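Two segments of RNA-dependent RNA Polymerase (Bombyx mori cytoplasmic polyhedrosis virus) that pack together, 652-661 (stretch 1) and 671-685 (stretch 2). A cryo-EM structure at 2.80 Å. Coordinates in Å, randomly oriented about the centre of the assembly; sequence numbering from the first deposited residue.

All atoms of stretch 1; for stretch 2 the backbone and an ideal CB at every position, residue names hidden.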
# COMPACT_ATOMS: atom_id res chain seq x y z
N LEU A 652 -7.54 16.57 2.92
CA LEU A 652 -8.66 17.00 2.09
C LEU A 652 -9.87 17.37 2.93
O LEU A 652 -10.55 18.36 2.62
CB LEU A 652 -9.00 15.92 1.07
CG LEU A 652 -7.97 15.76 -0.05
CD1 LEU A 652 -8.26 14.52 -0.85
CD2 LEU A 652 -7.97 17.00 -0.92
N GLN A 653 -10.14 16.61 4.00
CA GLN A 653 -11.27 16.98 4.85
C GLN A 653 -10.99 18.27 5.61
O GLN A 653 -11.91 19.07 5.82
CB GLN A 653 -11.64 15.84 5.80
CG GLN A 653 -10.77 15.64 7.01
CD GLN A 653 -11.12 14.38 7.75
OE1 GLN A 653 -11.92 13.58 7.29
NE2 GLN A 653 -10.55 14.22 8.93
N GLY A 654 -9.72 18.53 5.92
CA GLY A 654 -9.37 19.78 6.57
C GLY A 654 -9.54 20.97 5.65
O GLY A 654 -10.10 21.98 6.07
N LEU A 655 -9.09 20.85 4.39
CA LEU A 655 -9.26 21.95 3.44
C LEU A 655 -10.73 22.24 3.17
O LEU A 655 -11.14 23.41 3.15
CB LEU A 655 -8.55 21.65 2.13
CG LEU A 655 -7.02 21.62 2.05
CD1 LEU A 655 -6.61 21.22 0.65
CD2 LEU A 655 -6.43 22.96 2.40
N VAL A 656 -11.56 21.20 3.01
CA VAL A 656 -12.96 21.43 2.68
C VAL A 656 -13.73 22.02 3.87
O VAL A 656 -14.42 23.04 3.74
CB VAL A 656 -13.61 20.13 2.17
CG1 VAL A 656 -15.11 20.30 2.02
CG2 VAL A 656 -13.02 19.77 0.83
N ARG A 657 -13.60 21.39 5.05
CA ARG A 657 -14.36 21.88 6.19
C ARG A 657 -13.82 23.22 6.71
O ARG A 657 -14.60 24.05 7.19
CB ARG A 657 -14.35 20.83 7.29
CG ARG A 657 -15.10 19.57 6.95
CD ARG A 657 -16.59 19.84 6.93
NE ARG A 657 -17.37 18.62 6.78
CZ ARG A 657 -18.69 18.59 6.69
NH1 ARG A 657 -19.38 19.72 6.73
NH2 ARG A 657 -19.32 17.44 6.55
N GLY A 658 -12.52 23.47 6.56
CA GLY A 658 -12.00 24.78 6.89
C GLY A 658 -12.41 25.84 5.90
O GLY A 658 -12.51 27.01 6.27
N ASN A 659 -12.64 25.47 4.64
CA ASN A 659 -13.20 26.44 3.71
C ASN A 659 -14.63 26.77 4.08
O ASN A 659 -15.07 27.91 3.88
CB ASN A 659 -13.14 25.91 2.28
CG ASN A 659 -13.33 27.00 1.26
OD1 ASN A 659 -13.32 28.18 1.59
ND2 ASN A 659 -13.56 26.61 0.02
N GLU A 660 -15.37 25.79 4.60
CA GLU A 660 -16.72 26.06 5.11
C GLU A 660 -16.68 27.07 6.27
O GLU A 660 -17.44 28.05 6.28
CB GLU A 660 -17.37 24.75 5.54
CG GLU A 660 -18.80 24.84 5.98
CD GLU A 660 -19.42 23.49 6.25
OE1 GLU A 660 -18.70 22.48 6.14
OE2 GLU A 660 -20.63 23.42 6.56
N LEU A 661 -15.75 26.87 7.21
CA LEU A 661 -15.59 27.82 8.32
C LEU A 661 -15.11 29.19 7.84
O LEU A 661 -15.52 30.22 8.38
CB LEU A 661 -14.60 27.27 9.34
CG LEU A 661 -14.96 26.01 10.10
CD1 LEU A 661 -13.82 25.61 11.01
CD2 LEU A 661 -16.24 26.22 10.88
N UNK A 671 -23.76 25.62 1.87
CA UNK A 671 -24.80 24.74 1.38
C UNK A 671 -24.35 23.28 1.38
O UNK A 671 -25.06 22.42 0.87
CB UNK A 671 -25.22 25.16 -0.03
N UNK A 672 -23.19 23.00 1.97
CA UNK A 672 -22.58 21.68 1.93
C UNK A 672 -23.29 20.77 2.91
O UNK A 672 -23.39 21.08 4.10
CB UNK A 672 -21.08 21.75 2.24
N UNK A 673 -23.76 19.62 2.42
CA UNK A 673 -24.46 18.67 3.27
C UNK A 673 -23.52 17.60 3.82
O UNK A 673 -23.35 17.49 5.04
CB UNK A 673 -25.60 18.01 2.49
N UNK A 674 -22.92 16.80 2.94
CA UNK A 674 -21.96 15.78 3.34
C UNK A 674 -20.78 15.79 2.38
O UNK A 674 -20.89 16.21 1.23
CB UNK A 674 -22.61 14.40 3.38
N UNK A 675 -19.64 15.32 2.88
CA UNK A 675 -18.51 14.95 2.04
C UNK A 675 -18.04 13.57 2.46
O UNK A 675 -18.17 13.18 3.63
CB UNK A 675 -17.38 15.97 2.14
N UNK A 676 -17.53 12.80 1.50
CA UNK A 676 -16.92 11.50 1.76
C UNK A 676 -15.58 11.44 1.05
O UNK A 676 -15.48 11.75 -0.13
CB UNK A 676 -17.83 10.36 1.31
N UNK A 677 -14.54 11.06 1.80
CA UNK A 677 -13.16 11.08 1.31
C UNK A 677 -12.49 9.76 1.67
O UNK A 677 -12.65 9.26 2.79
CB UNK A 677 -12.38 12.26 1.89
N UNK A 678 -11.74 9.18 0.72
CA UNK A 678 -10.90 8.03 1.01
C UNK A 678 -9.49 8.21 0.44
O UNK A 678 -8.79 7.23 0.18
CB UNK A 678 -11.54 6.76 0.45
N UNK A 679 -9.06 9.44 0.23
CA UNK A 679 -7.72 9.67 -0.29
C UNK A 679 -7.79 9.68 -1.79
O UNK A 679 -8.08 8.65 -2.39
CB UNK A 679 -6.73 8.61 0.20
N UNK A 680 -7.58 10.86 -2.39
CA UNK A 680 -7.65 11.19 -3.82
C UNK A 680 -9.08 11.10 -4.38
O UNK A 680 -9.30 11.49 -5.53
CB UNK A 680 -6.73 10.26 -4.61
N UNK A 681 -10.05 10.63 -3.60
CA UNK A 681 -11.46 10.59 -3.99
C UNK A 681 -12.26 11.47 -3.05
O UNK A 681 -12.45 11.12 -1.89
CB UNK A 681 -12.00 9.16 -3.98
N UNK A 682 -12.74 12.60 -3.56
CA UNK A 682 -13.60 13.50 -2.81
C UNK A 682 -14.99 13.41 -3.42
O UNK A 682 -15.13 13.32 -4.64
CB UNK A 682 -13.07 14.94 -2.83
N UNK A 683 -16.02 13.40 -2.58
CA UNK A 683 -17.41 13.40 -3.03
C UNK A 683 -18.17 14.48 -2.27
O UNK A 683 -18.54 14.27 -1.12
CB UNK A 683 -18.06 12.03 -2.83
N UNK A 684 -18.44 15.60 -2.92
CA UNK A 684 -19.12 16.72 -2.29
C UNK A 684 -20.57 16.78 -2.73
O UNK A 684 -20.88 16.63 -3.91
CB UNK A 684 -18.41 18.04 -2.62
N UNK A 685 -21.47 17.01 -1.77
CA UNK A 685 -22.89 17.16 -2.04
C UNK A 685 -23.34 18.50 -1.47
O UNK A 685 -23.24 18.73 -0.26
CB UNK A 685 -23.70 16.00 -1.45

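Stretch 1 is a helix, and the strand 672-677 runs nearly antiparallel to it, their axes 9.7 Å apart at closest. A second strand, 682-685, pairs with the first. No hydrogen bond links the two stretches; the contacts are mostly between apolar side chains.

Position 671 points its CA-to-CB bond away from the helix. Nothing visible selects a side chain. It is Cys671.

Position 672 points toward the helix. Its ideal CB lies 4.6 Å from Glu660 OE1 and 5.2 Å from Arg657 NH1. A polar side chain could address these groups, but they already pair with each other: Arg657 NH1 donates to Glu660 OE1 at 2.9 Å, within a salt bridge. A medium or long apolar chain would also suit, packing beside the pair and reaching Val656. The residue is Leu672. Its CD2 lies over one face of the Arg657 guanidinium, 3.5 Å from NH1, and its CD1 is 3.8 Å from Val656 CG1.

Position 673 points away, so stretch 1 makes little demand. The carbonyl of 685 is close by, and a small hydroxyl could reach it. Thr673 does so: its OG1 donates to the backbone O of position 685 at 2.8 Å. Its own backbone O lies at the edge of the Arg657 guanidinium, 4.3 Å from NH2, too far to count as a hydrogen bond.

Position 674 also points away, with extended backbone angles that tolerate many residues, including beta-branched ones. It is Thr674.

Position 675 turns toward the helix. Its ideal CB is 4.9 Å from Val656 CG1 and 5.0 Å from Arg657 NH2. Val, Ile, Leu or Met would be reasonable, and the strand backbone accommodates beta-branching. Ile675 places CD1 3.8 Å from Val656 CG1. Ile675 CD1 also lies 4.1 Å from Arg657 NE.

Position 676 is out of reach of the helix, so a polar chain is possible. Lys676 NZ is hydrogen-bonded elsewhere in the structure.

Position 677 points toward the helix, with its ideal CB 5.1 Å from Leu652 CB. Leu652 offers an apolar surface, favouring an aliphatic chain. Ile677 sets CD1 3.8 Å from Leu652 CB and 3.5 Å from Gln653 N, close against the helix backbone.

Position 678 points away and becomes Leu678. Position 679 has phi/psi of 89/111, where a CB would jam against the carbonyl O of the preceding residue; this calls for glycine, and Gly679 is found. Positions 680 and 681 point away, leaving room for polar residues. They are Asp680 and Asp681.

Position 682 points toward the helix, its ideal CB 5.2 Å from Leu652 CD1. A branched or longer apolar chain would fit. Ile682 brings CD1 3.7 Å from Leu652 CD1.

Position 683 is out of reach; it is Met683. Position 684 points sideways, so a longer chain is needed to meet Val656. Glu684 reaches it, with OE2 3.6 Å from Val656 CG2, a contact without a polar partner on that side chain. Position 685 is out of reach and is Ile685.

Stretch 2 671-685: CLTTIKILGDDIMEI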
# COMPACT_ATOMS: atom_id res chain seq x y z
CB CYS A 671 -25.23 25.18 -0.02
SG CYS A 671 -23.88 25.14 -1.17
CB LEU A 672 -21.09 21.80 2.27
CG LEU A 672 -20.11 20.65 2.07
CD1 LEU A 672 -18.77 21.24 1.71
CD2 LEU A 672 -19.96 19.82 3.31
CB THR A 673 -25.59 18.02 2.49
OG1 THR A 673 -25.03 17.31 1.38
CG2 THR A 673 -26.52 19.07 1.96
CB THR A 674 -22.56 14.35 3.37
OG1 THR A 674 -23.09 14.02 2.08
CG2 THR A 674 -23.64 14.19 4.43
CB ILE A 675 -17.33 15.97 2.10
CG1 ILE A 675 -16.81 16.14 3.51
CG2 ILE A 675 -17.73 17.31 1.53
CD1 ILE A 675 -15.49 16.85 3.58
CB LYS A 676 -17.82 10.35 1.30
CG LYS A 676 -19.07 10.20 2.12
CD LYS A 676 -18.73 9.76 3.53
CE LYS A 676 -19.97 9.55 4.37
NZ LYS A 676 -19.64 9.16 5.76
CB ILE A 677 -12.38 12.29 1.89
CG1 ILE A 677 -12.96 13.60 1.39
CG2 ILE A 677 -10.92 12.27 1.50
CD1 ILE A 677 -12.47 14.79 2.10
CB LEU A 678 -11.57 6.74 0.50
CG LEU A 678 -11.18 5.41 1.17
CD1 LEU A 678 -11.55 5.50 2.62
CD2 LEU A 678 -11.86 4.22 0.55
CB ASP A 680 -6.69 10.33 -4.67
CG ASP A 680 -6.27 11.01 -5.96
OD1 ASP A 680 -6.60 12.19 -6.14
OD2 ASP A 680 -5.61 10.35 -6.79
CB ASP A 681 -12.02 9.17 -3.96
CG ASP A 681 -11.67 8.38 -5.19
OD1 ASP A 681 -11.55 8.98 -6.27
OD2 ASP A 681 -11.53 7.14 -5.07
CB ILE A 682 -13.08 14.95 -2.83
CG1 ILE A 682 -11.61 15.04 -2.45
CG2 ILE A 682 -13.87 15.85 -1.89
CD1 ILE A 682 -10.67 15.17 -3.64
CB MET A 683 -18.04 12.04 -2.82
CG MET A 683 -19.45 11.96 -3.34
SD MET A 683 -20.20 10.36 -3.05
CE MET A 683 -20.54 10.46 -1.31
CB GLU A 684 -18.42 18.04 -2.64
CG GLU A 684 -17.03 18.15 -2.08
CD GLU A 684 -16.33 19.39 -2.55
OE1 GLU A 684 -16.85 20.07 -3.45
OE2 GLU A 684 -15.24 19.69 -2.02
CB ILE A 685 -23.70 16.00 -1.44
CG1 ILE A 685 -23.29 14.68 -2.08
CG2 ILE A 685 -25.17 16.21 -1.69
CD1 ILE A 685 -23.81 13.48 -1.36
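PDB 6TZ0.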